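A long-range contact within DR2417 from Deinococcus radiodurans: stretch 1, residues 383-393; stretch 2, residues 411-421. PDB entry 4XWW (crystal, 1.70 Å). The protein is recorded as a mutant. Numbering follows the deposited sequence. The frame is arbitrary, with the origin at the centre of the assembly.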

# COMPACT_ATOMS: atom_id res chain seq x y z
N SER A 383 -22.19 5.80 4.45
CA SER A 383 -21.59 5.57 5.75
C SER A 383 -22.69 5.05 6.69
O SER A 383 -23.82 4.82 6.26
CB SER A 383 -20.97 6.87 6.27
OG SER A 383 -19.94 7.27 5.39
N GLN A 384 -22.34 4.87 7.97
CA GLN A 384 -23.24 4.19 8.91
C GLN A 384 -24.64 4.81 9.03
O GLN A 384 -25.63 4.07 9.10
CB GLN A 384 -22.58 4.13 10.31
CG GLN A 384 -21.40 3.18 10.38
CD GLN A 384 -20.66 3.23 11.72
OE1 GLN A 384 -21.00 4.00 12.60
NE2 GLN A 384 -19.63 2.39 11.85
N GLU A 385 -24.74 6.14 9.08
CA GLU A 385 -26.07 6.74 9.22
C GLU A 385 -26.96 6.35 8.05
O GLU A 385 -28.16 6.04 8.23
CB GLU A 385 -25.96 8.27 9.33
CG GLU A 385 -25.62 8.74 10.72
CD GLU A 385 -25.52 10.25 10.81
OE1 GLU A 385 -26.07 10.94 9.91
OE2 GLU A 385 -24.89 10.74 11.76
N GLU A 386 -26.38 6.34 6.85
CA GLU A 386 -27.14 6.01 5.66
C GLU A 386 -27.49 4.53 5.63
O GLU A 386 -28.62 4.16 5.31
CB GLU A 386 -26.38 6.42 4.41
CG GLU A 386 -26.11 7.91 4.36
CD GLU A 386 -24.82 8.20 3.64
OE1 GLU A 386 -23.76 8.21 4.32
OE2 GLU A 386 -24.85 8.39 2.40
N LEU A 387 -26.54 3.68 6.00
CA LEU A 387 -26.82 2.25 6.10
C LEU A 387 -27.94 1.98 7.11
O LEU A 387 -28.82 1.15 6.88
CB LEU A 387 -25.54 1.47 6.48
CG LEU A 387 -24.38 1.61 5.49
CD1 LEU A 387 -23.14 0.85 5.99
CD2 LEU A 387 -24.85 1.12 4.11
N ALA A 388 -27.90 2.68 8.25
CA ALA A 388 -28.95 2.55 9.27
C ALA A 388 -30.32 2.98 8.73
O ALA A 388 -31.36 2.36 9.03
CB ALA A 388 -28.60 3.35 10.49
N THR A 389 -30.33 4.04 7.94
CA THR A 389 -31.57 4.53 7.37
C THR A 389 -32.24 3.43 6.53
O THR A 389 -33.44 3.16 6.66
CB THR A 389 -31.33 5.77 6.50
OG1 THR A 389 -31.09 6.89 7.36
CG2 THR A 389 -32.56 6.08 5.63
N ILE A 390 -31.45 2.75 5.71
CA ILE A 390 -31.98 1.67 4.89
C ILE A 390 -32.48 0.49 5.74
O ILE A 390 -33.58 -0.04 5.51
CB ILE A 390 -30.94 1.17 3.90
CG1 ILE A 390 -30.50 2.33 2.98
CG2 ILE A 390 -31.50 -0.06 3.11
CD1 ILE A 390 -31.68 3.02 2.28
N LEU A 391 -31.68 0.08 6.72
CA LEU A 391 -32.09 -0.98 7.64
C LEU A 391 -33.36 -0.60 8.40
O LEU A 391 -34.23 -1.45 8.58
CB LEU A 391 -30.94 -1.31 8.63
CG LEU A 391 -29.83 -2.20 8.06
CD1 LEU A 391 -28.49 -1.91 8.69
CD2 LEU A 391 -30.19 -3.67 8.25
N ASN A 392 -33.50 0.66 8.80
CA ASN A 392 -34.69 1.09 9.54
C ASN A 392 -35.93 1.18 8.65
O ASN A 392 -37.04 0.90 9.10
CB ASN A 392 -34.45 2.44 10.23
CG ASN A 392 -33.55 2.35 11.46
OD1 ASN A 392 -33.49 1.32 12.14
ND2 ASN A 392 -32.84 3.44 11.75
N LEU A 393 -35.74 1.59 7.41
CA LEU A 393 -36.85 1.74 6.48
C LEU A 393 -37.37 0.38 5.97
O LEU A 393 -38.57 0.21 5.78
CB LEU A 393 -36.42 2.61 5.29
CG LEU A 393 -36.33 4.11 5.53
CD1 LEU A 393 -35.82 4.79 4.27
CD2 LEU A 393 -37.73 4.67 5.90
N ASN A 411 -18.97 -5.51 10.37
CA ASN A 411 -19.34 -4.24 10.97
C ASN A 411 -20.72 -3.75 10.55
O ASN A 411 -21.40 -3.10 11.33
CB ASN A 411 -18.28 -3.19 10.68
CG ASN A 411 -17.17 -3.26 11.68
OD1 ASN A 411 -17.36 -2.86 12.83
ND2 ASN A 411 -16.03 -3.82 11.28
N HIS A 412 -21.15 -4.09 9.33
CA HIS A 412 -22.49 -3.77 8.87
C HIS A 412 -23.51 -4.57 9.70
O HIS A 412 -24.56 -4.06 10.11
CB HIS A 412 -22.62 -4.09 7.38
CG HIS A 412 -23.73 -3.36 6.67
ND1 HIS A 412 -23.87 -3.41 5.30
CD2 HIS A 412 -24.75 -2.60 7.13
CE1 HIS A 412 -24.94 -2.71 4.94
NE2 HIS A 412 -25.49 -2.21 6.03
N ALA A 413 -23.18 -5.83 9.97
CA ALA A 413 -24.03 -6.70 10.77
C ALA A 413 -24.17 -6.14 12.19
O ALA A 413 -25.26 -6.13 12.76
CB ALA A 413 -23.47 -8.12 10.79
N LYS A 414 -23.06 -5.68 12.75
CA LYS A 414 -23.08 -5.11 14.10
C LYS A 414 -23.90 -3.83 14.18
O LYS A 414 -24.63 -3.61 15.15
CB LYS A 414 -21.65 -4.83 14.57
CG LYS A 414 -20.83 -6.09 14.88
CD LYS A 414 -19.46 -5.72 15.44
CE LYS A 414 -18.54 -6.94 15.50
NZ LYS A 414 -19.10 -8.01 16.36
N LEU A 415 -23.78 -2.99 13.15
CA LEU A 415 -24.60 -1.79 13.06
C LEU A 415 -26.10 -2.15 13.11
O LEU A 415 -26.89 -1.52 13.81
CB LEU A 415 -24.30 -1.03 11.76
CG LEU A 415 -25.13 0.23 11.53
CD1 LEU A 415 -24.86 1.27 12.60
CD2 LEU A 415 -24.82 0.81 10.14
N ALA A 416 -26.47 -3.20 12.39
CA ALA A 416 -27.86 -3.61 12.34
C ALA A 416 -28.37 -3.99 13.74
O ALA A 416 -29.51 -3.71 14.09
CB ALA A 416 -28.04 -4.78 11.37
N GLN A 417 -27.50 -4.58 14.55
CA GLN A 417 -27.88 -5.03 15.89
C GLN A 417 -28.17 -3.89 16.86
O GLN A 417 -28.80 -4.11 17.90
CB GLN A 417 -26.78 -5.93 16.47
CG GLN A 417 -26.72 -7.31 15.84
CD GLN A 417 -28.06 -8.02 15.92
OE1 GLN A 417 -28.69 -8.05 16.97
NE2 GLN A 417 -28.50 -8.57 14.80
N THR A 418 -27.73 -2.68 16.52
CA THR A 418 -27.88 -1.52 17.42
C THR A 418 -29.20 -0.78 17.19
O THR A 418 -29.57 0.09 17.99
CB THR A 418 -26.71 -0.49 17.27
OG1 THR A 418 -26.82 0.19 16.01
CG2 THR A 418 -25.32 -1.14 17.42
N LEU A 419 -29.89 -1.13 16.11
CA LEU A 419 -31.12 -0.43 15.68
C LEU A 419 -32.39 -0.94 16.35
O LEU A 419 -32.38 -2.01 16.97
CB LEU A 419 -31.23 -0.54 14.15
CG LEU A 419 -29.96 -0.04 13.46
CD1 LEU A 419 -30.10 -0.12 11.94
CD2 LEU A 419 -29.56 1.37 13.91
N PRO A 420 -33.50 -0.18 16.24
CA PRO A 420 -34.70 -0.58 16.99
C PRO A 420 -35.27 -1.95 16.62
O PRO A 420 -35.84 -2.60 17.48
CB PRO A 420 -35.70 0.53 16.66
CG PRO A 420 -34.86 1.73 16.38
CD PRO A 420 -33.61 1.20 15.71
N ARG A 421 -35.13 -2.38 15.37
CA ARG A 421 -35.69 -3.67 14.94
C ARG A 421 -34.68 -4.45 14.12
O ARG A 421 -34.80 -4.53 12.90
CB ARG A 421 -36.96 -3.47 14.12
CG ARG A 421 -38.07 -2.76 14.89
CD ARG A 421 -39.43 -3.26 14.45
NE ARG A 421 -40.31 -2.19 14.01
CZ ARG A 421 -41.28 -2.35 13.11
NH1 ARG A 421 -41.48 -3.54 12.56
NH2 ARG A 421 -42.04 -1.32 12.75
O HOH W 1 -27.94 -1.13 5.08
O HOH W 2 -33.82 -2.85 10.82
O HOH W 3 -34.79 -1.02 12.82

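Two helices that cross at 58° can hold together largely by packing, without a direct hydrogen bond, and this pair of segments from DR2417 is a compact example. About 450 Å² of surface, summed over both sides, is buried mainly by leucines set against alanines, one another, a histidine ring and helix backbone. The helix axes come no closer than 10.1 Å, a gap that leucine-sized side chains can span. Leu-415 points toward the first helix, and its CD2 settles against the backbone turn at Gln-384 O (3.5 Å) and against Leu-387 CB (3.8 Å). Leu-419, four residues on from Leu-415, repeats the theme one turn along: its CD1 lies 3.6 Å from Leu-391 CB, 3.9 Å from Ala-388 CA and 4.0 Å from Ala-388 CB, so it rests on the alanine's short side chain and backbone together. In return, Leu-391 CD2 rests on Ala-416 CB at 3.9 Å, a methyl meeting a methyl. His-412 offers a flat surface instead: Leu-387 CD1 sits over one ring face, 4.0 Å from the centroid, in a CH-pi contact. Three waters bridge polar atoms of the two stretches. The oxygen of water 1 lies 3.0 Å from Leu-387 O, to which it donates, and 2.8 Å from His-412 NE2; at the other end, two more connect Leu-391 O and Asn-392 OD1 to the backbone of Arg-421.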